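Local coordinates for putative 2,5-diketo-D-gluconic acid reductase B (Sinorhizobium meliloti, PDB 3UP8), which probably reduces methylglyoxal to hydroxyacetone with NADPH, as an aldo/keto reductase built on a TIM barrel, at residues A[37-42]-A[51-56]; A[247-252]-A[258-263]. One frame throughout, in Å; residues are numbered along the deposited sequence.

Contact 1 of 2, residues A[37-42]-A[51-56]; sequences LGFGTF and RILPQA
Phe39, on the first barrel strand, points its ring at helix 46-59 and touches Ile52, Leu53 and Ala56 there. With CG anti to the backbone N (chi1 -168°), the ring stands out from strand 37-40 and reaches in among these three side chains. Leu53 CD1 sits over one ring face, offset toward the rim, in a CH-pi contact 3.9 Å from the ring centroid and 21° off the normal. Leu53, with CG anti to its N and chi2 at 48°, turns CD1 rather than CD2 to the ring, 3.6 Å from Phe39 CD2. The far end of the ring is met near its plane by Ile52, whose CG2 is 3.9 Å from Phe39 CZ. Ala56 CB approaches obliquely, 3.5 Å from Phe39 CD1, one helical turn on from Ile52. Replacing Phe39 by an alanine would probably open a gap between strand and helix and leave Leu53 CD1 without its aromatic face. Strand 37-40 and helical segment 51-56 run nearly antiparallel, their axes 10.5 Å apart at closest, in a beta-alpha-beta unit completed by strand 63-65. Helix 73-83 packs on Leu53 through Ala79, and helix 254-261 on Ala56 through Leu257.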
loop_
_atom_site.group_PDB
_atom_site.type_symbol
_atom_site.label_atom_id
_atom_site.label_comp_id
_atom_site.label_asym_id
_atom_site.label_seq_id
_atom_site.Cartn_x
_atom_site.Cartn_y
_atom_site.Cartn_z
ATOM N N LEU A 37 -7.481 -4.253 -2.518
ATOM C CA LEU A 37 -6.754 -3.855 -3.707
ATOM C C LEU A 37 -6.836 -2.347 -3.863
ATOM O O LEU A 37 -7.918 -1.764 -3.828
ATOM C CB LEU A 37 -7.297 -4.559 -4.960
ATOM C CG LEU A 37 -6.773 -4.093 -6.338
ATOM C CD1 LEU A 37 -5.298 -4.445 -6.527
ATOM C CD2 LEU A 37 -7.620 -4.734 -7.432
ATOM N N GLY A 38 -5.675 -1.731 -4.030
ATOM C CA GLY A 38 -5.573 -0.301 -4.166
ATOM C C GLY A 38 -4.864 0.073 -5.443
ATOM O O GLY A 38 -4.092 -0.715 -5.995
ATOM N N PHE A 39 -5.174 1.280 -5.913
ATOM C CA PHE A 39 -4.514 1.921 -7.031
ATOM C C PHE A 39 -3.309 2.696 -6.506
ATOM O O PHE A 39 -3.460 3.755 -5.880
ATOM C CB PHE A 39 -5.501 2.896 -7.697
ATOM C CG PHE A 39 -5.042 3.404 -9.039
ATOM C CD1 PHE A 39 -5.368 2.720 -10.201
ATOM C CD2 PHE A 39 -4.302 4.576 -9.138
ATOM C CE1 PHE A 39 -4.954 3.187 -11.446
ATOM C CE2 PHE A 39 -3.884 5.057 -10.374
ATOM C CZ PHE A 39 -4.212 4.359 -11.535
ATOM N N GLY A 40 -2.114 2.174 -6.764
ATOM C CA GLY A 40 -0.885 2.809 -6.307
ATOM C C GLY A 40 -0.363 3.767 -7.357
ATOM O O GLY A 40 -0.269 3.407 -8.536
ATOM N N THR A 41 -0.035 4.990 -6.945
ATOM C CA THR A 41 0.470 6.008 -7.892
ATOM C C THR A 41 1.997 6.135 -7.873
ATOM O O THR A 41 2.581 6.920 -8.624
ATOM C CB THR A 41 -0.213 7.390 -7.723
ATOM O OG1 THR A 41 0.086 7.928 -6.431
ATOM C CG2 THR A 41 -1.734 7.275 -7.883
ATOM N N PHE A 42 2.638 5.352 -7.017
ATOM C CA PHE A 42 4.092 5.182 -7.033
ATOM C C PHE A 42 4.505 4.752 -8.456
ATOM O O PHE A 42 3.883 3.874 -9.049
ATOM C CB PHE A 42 4.459 4.148 -5.959
ATOM C CG PHE A 42 5.849 3.599 -6.044
ATOM C CD1 PHE A 42 6.962 4.438 -6.077
ATOM C CD2 PHE A 42 6.046 2.221 -6.021
ATOM C CE1 PHE A 42 8.252 3.904 -6.132
ATOM C CE2 PHE A 42 7.322 1.675 -6.088
ATOM C CZ PHE A 42 8.429 2.515 -6.141
ATOM N N ARG A 51 -5.012 10.371 -16.723
ATOM C CA ARG A 51 -5.593 9.526 -17.753
ATOM C C ARG A 51 -6.246 8.274 -17.160
ATOM O O ARG A 51 -7.407 7.971 -17.462
ATOM C CB ARG A 51 -4.516 9.124 -18.764
ATOM C CG ARG A 51 -5.056 8.570 -20.095
ATOM C CD ARG A 51 -4.010 7.698 -20.786
ATOM N NE ARG A 51 -2.681 8.311 -20.730
ATOM C CZ ARG A 51 -1.544 7.644 -20.528
ATOM N NH1 ARG A 51 -1.558 6.325 -20.363
ATOM N NH2 ARG A 51 -0.390 8.303 -20.485
ATOM N N ILE A 52 -5.518 7.561 -16.304
ATOM C CA ILE A 52 -5.923 6.210 -15.904
ATOM C C ILE A 52 -6.774 6.144 -14.633
ATOM O O ILE A 52 -7.721 5.354 -14.566
ATOM C CB ILE A 52 -4.694 5.276 -15.804
ATOM C CG1 ILE A 52 -4.017 5.171 -17.171
ATOM C CG2 ILE A 52 -5.085 3.886 -15.332
ATOM C CD1 ILE A 52 -2.549 5.497 -17.129
ATOM N N LEU A 53 -6.454 6.967 -13.631
ATOM C CA LEU A 53 -7.227 6.947 -12.380
ATOM C C LEU A 53 -8.751 7.126 -12.558
ATOM O O LEU A 53 -9.517 6.404 -11.922
ATOM C CB LEU A 53 -6.649 7.911 -11.327
ATOM C CG LEU A 53 -7.260 7.901 -9.915
ATOM C CD1 LEU A 53 -7.393 6.481 -9.370
ATOM C CD2 LEU A 53 -6.422 8.759 -8.970
ATOM N N PRO A 54 -9.198 8.057 -13.434
ATOM C CA PRO A 54 -10.658 8.153 -13.660
ATOM C C PRO A 54 -11.278 6.826 -14.111
ATOM O O PRO A 54 -12.349 6.447 -13.643
ATOM C CB PRO A 54 -10.768 9.205 -14.779
ATOM C CG PRO A 54 -9.574 10.081 -14.550
ATOM C CD PRO A 54 -8.473 9.126 -14.148
ATOM N N GLN A 55 -10.588 6.123 -15.002
ATOM C CA GLN A 55 -11.038 4.818 -15.460
ATOM C C GLN A 55 -11.024 3.793 -14.328
ATOM O O GLN A 55 -11.977 3.033 -14.169
ATOM C CB GLN A 55 -10.164 4.332 -16.601
ATOM C CG GLN A 55 -10.095 5.288 -17.779
ATOM C CD GLN A 55 -9.294 4.695 -18.911
ATOM O OE1 GLN A 55 -8.263 5.242 -19.319
ATOM N NE2 GLN A 55 -9.746 3.540 -19.409
ATOM N N ALA A 56 -9.945 3.773 -13.549
ATOM C CA ALA A 56 -9.856 2.900 -12.384
ATOM C C ALA A 56 -11.045 3.081 -11.447
ATOM O O ALA A 56 -11.609 2.113 -10.948
ATOM C CB ALA A 56 -8.552 3.140 -11.649
#

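Contact 2 of 2, residues A[247-252]-A[258-263]; sequences VLSKTA and KENFAI
The eighth strand of the TIM barrel and the helix that follows it meet here, where Asn260 of helix 254-261 reaches back to Ser249 of strand 245-249 and to Thr251. As in other aldo/keto reductases, this region, with the connection from the last barrel strand into the next helix, probably lies at the NADPH site. The two backbones come nearest at Ser249 and Asn260, whose CA atoms are 7.2 Å apart. Asn260 sets CG anti to its carbonyl carbon (chi1 -74°), and the ND2 end of the amide enters between Ser249 and Thr251. ND2 lies in van der Waals contact with Ser249 CB (3.3 Å) and Thr251 CG2 (3.4 Å); no hydrogen bond crosses between the segments.

The Thr251 and Asn260 side chains lie alongside one another, pointing opposite ways. The threonine methyl is anti to its own carbonyl carbon, which brings CG2 alongside the amide, 3.8 Å from Asn260 CG, and alongside the asparagine stem, 4.0 Å from Asn260 CB. Ser249 presents CB to the amide, while its OG makes a weak hydrogen bond to Gly38 O on the adjoining strand.

An inverse gamma turn centred on Ala262 follows, with a weak bond from Ile263 N to Phe261 O. The turn is held from outside by Lys229 NZ, bonded to Ala262 O, and Arg237 NH1, bonded to Ile263 O. Helix 231-240 packs on Asn260 and Val247 through Leu236, and strand 37-40 borders strand 245-249 where the barrel closes; Thr251 also touches Ile52 of helix 46-59.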
loop_
_atom_site.group_PDB
_atom_site.type_symbol
_atom_site.label_atom_id
_atom_site.label_comp_id
_atom_site.label_asym_id
_atom_site.label_seq_id
_atom_site.Cartn_x
_atom_site.Cartn_y
_atom_site.Cartn_z
ATOM N N VAL A 247 -2.832 -5.147 -1.307
ATOM C CA VAL A 247 -1.923 -5.006 -2.437
ATOM C C VAL A 247 -2.215 -3.724 -3.243
ATOM O O VAL A 247 -3.365 -3.387 -3.499
ATOM C CB VAL A 247 -1.917 -6.310 -3.326
ATOM C CG1 VAL A 247 -3.306 -6.590 -3.910
ATOM C CG2 VAL A 247 -0.872 -6.220 -4.423
ATOM N N LEU A 248 -1.156 -3.009 -3.604
ATOM C CA LEU A 248 -1.231 -1.846 -4.493
ATOM C C LEU A 248 -0.797 -2.252 -5.898
ATOM O O LEU A 248 0.203 -2.935 -6.063
ATOM C CB LEU A 248 -0.319 -0.722 -3.982
ATOM C CG LEU A 248 -0.683 -0.156 -2.599
ATOM C CD1 LEU A 248 0.317 0.920 -2.193
ATOM C CD2 LEU A 248 -2.106 0.388 -2.589
ATOM N N SER A 249 -1.552 -1.855 -6.907
ATOM C CA SER A 249 -1.133 -2.146 -8.268
ATOM C C SER A 249 -0.832 -0.866 -9.024
ATOM O O SER A 249 -1.441 0.177 -8.766
ATOM C CB SER A 249 -2.166 -2.986 -9.012
ATOM O OG SER A 249 -3.465 -2.434 -8.880
ATOM N N LYS A 250 0.140 -0.959 -9.921
ATOM C CA LYS A 250 0.444 0.105 -10.853
ATOM C C LYS A 250 -0.048 -0.334 -12.233
ATOM O O LYS A 250 0.438 -1.310 -12.821
ATOM C CB LYS A 250 1.942 0.425 -10.838
ATOM C CG LYS A 250 2.350 1.618 -11.711
ATOM C CD LYS A 250 2.931 1.142 -13.029
ATOM C CE LYS A 250 3.511 2.285 -13.829
ATOM N NZ LYS A 250 4.229 1.763 -15.019
ATOM N N THR A 251 -1.053 0.380 -12.715
ATOM C CA THR A 251 -1.670 0.089 -13.993
ATOM C C THR A 251 -1.569 1.353 -14.838
ATOM O O THR A 251 -2.348 2.287 -14.661
ATOM C CB THR A 251 -3.151 -0.307 -13.806
ATOM O OG1 THR A 251 -3.837 0.755 -13.137
ATOM C CG2 THR A 251 -3.281 -1.575 -12.951
ATOM N N ALA A 252 -0.583 1.386 -15.730
ATOM C CA ALA A 252 -0.348 2.542 -16.600
ATOM C C ALA A 252 -1.143 2.494 -17.912
ATOM O O ALA A 252 -1.041 3.411 -18.727
ATOM C CB ALA A 252 1.150 2.701 -16.884
ATOM N N LYS A 258 -7.945 -3.588 -16.107
ATOM C CA LYS A 258 -9.042 -4.560 -16.039
ATOM C C LYS A 258 -8.566 -5.936 -15.582
ATOM O O LYS A 258 -9.295 -6.665 -14.906
ATOM C CB LYS A 258 -9.756 -4.662 -17.390
ATOM C CG LYS A 258 -10.208 -3.312 -17.937
ATOM C CD LYS A 258 -11.494 -3.418 -18.751
ATOM C CE LYS A 258 -12.156 -2.048 -18.887
ATOM N NZ LYS A 258 -13.264 -2.032 -19.890
ATOM N N GLU A 259 -7.333 -6.272 -15.962
ATOM C CA GLU A 259 -6.701 -7.541 -15.615
ATOM C C GLU A 259 -6.379 -7.613 -14.113
ATOM O O GLU A 259 -6.723 -8.589 -13.438
ATOM C CB GLU A 259 -5.436 -7.725 -16.469
ATOM C CG GLU A 259 -4.650 -9.015 -16.229
ATOM C CD GLU A 259 -3.244 -8.965 -16.826
ATOM O OE1 GLU A 259 -3.093 -8.454 -17.961
ATOM O OE2 GLU A 259 -2.292 -9.435 -16.161
ATOM N N ASN A 260 -5.735 -6.566 -13.600
ATOM C CA ASN A 260 -5.364 -6.484 -12.182
ATOM C C ASN A 260 -6.574 -6.511 -11.238
ATOM O O ASN A 260 -6.507 -7.069 -10.139
ATOM C CB ASN A 260 -4.511 -5.237 -11.924
ATOM C CG ASN A 260 -3.086 -5.376 -12.446
ATOM O OD1 ASN A 260 -2.804 -6.191 -13.327
ATOM N ND2 ASN A 260 -2.178 -4.577 -11.896
ATOM N N PHE A 261 -7.678 -5.927 -11.691
ATOM C CA PHE A 261 -8.916 -5.847 -10.917
ATOM C C PHE A 261 -9.615 -7.203 -10.784
ATOM O O PHE A 261 -10.291 -7.468 -9.784
ATOM C CB PHE A 261 -9.851 -4.836 -11.575
ATOM C CG PHE A 261 -11.015 -4.430 -10.725
ATOM C CD1 PHE A 261 -10.842 -3.562 -9.652
ATOM C CD2 PHE A 261 -12.296 -4.895 -11.015
ATOM C CE1 PHE A 261 -11.930 -3.168 -8.866
ATOM C CE2 PHE A 261 -13.384 -4.511 -10.241
ATOM C CZ PHE A 261 -13.198 -3.640 -9.161
ATOM N N ALA A 262 -9.434 -8.056 -11.795
ATOM C CA ALA A 262 -10.091 -9.364 -11.852
ATOM C C ALA A 262 -9.324 -10.451 -11.089
ATOM O O ALA A 262 -8.931 -11.472 -11.667
ATOM C CB ALA A 262 -10.299 -9.773 -13.302
ATOM N N ILE A 263 -9.115 -10.238 -9.792
ATOM C CA ILE A 263 -8.353 -11.187 -8.975
ATOM C C ILE A 263 -9.183 -11.760 -7.843
ATOM O O ILE A 263 -8.665 -12.474 -6.983
ATOM C CB ILE A 263 -7.046 -10.558 -8.404
ATOM C CG1 ILE A 263 -7.362 -9.355 -7.493
ATOM C CG2 ILE A 263 -6.099 -10.179 -9.548
ATOM C CD1 ILE A 263 -6.140 -8.747 -6.749
#

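How the contacts relate
Contacts 1 and 2 belong to the first and last strand-helix pairs of the barrel and meet across its closing seam, their centres 9 Å apart. Strands 37-40 and 245-249 are parallel neighbours, joined by probable hydrogen bonds from Gly38 N to Val247 O and from Gly40 N to Ser249 O, each 2.9 Å. Between the barrel strands and the surrounding helices, the Phe39 ring of contact 1 packs on Thr251 of contact 2, with Phe39 CE1 3.2 Å from Thr251 OG1. The side chains of Phe39 and Lys250 are each about 10 Å from that of Tyr70, the predicted proton donor, and about 11 Å from that of Lys95, predicted to lower the pKa of Tyr70.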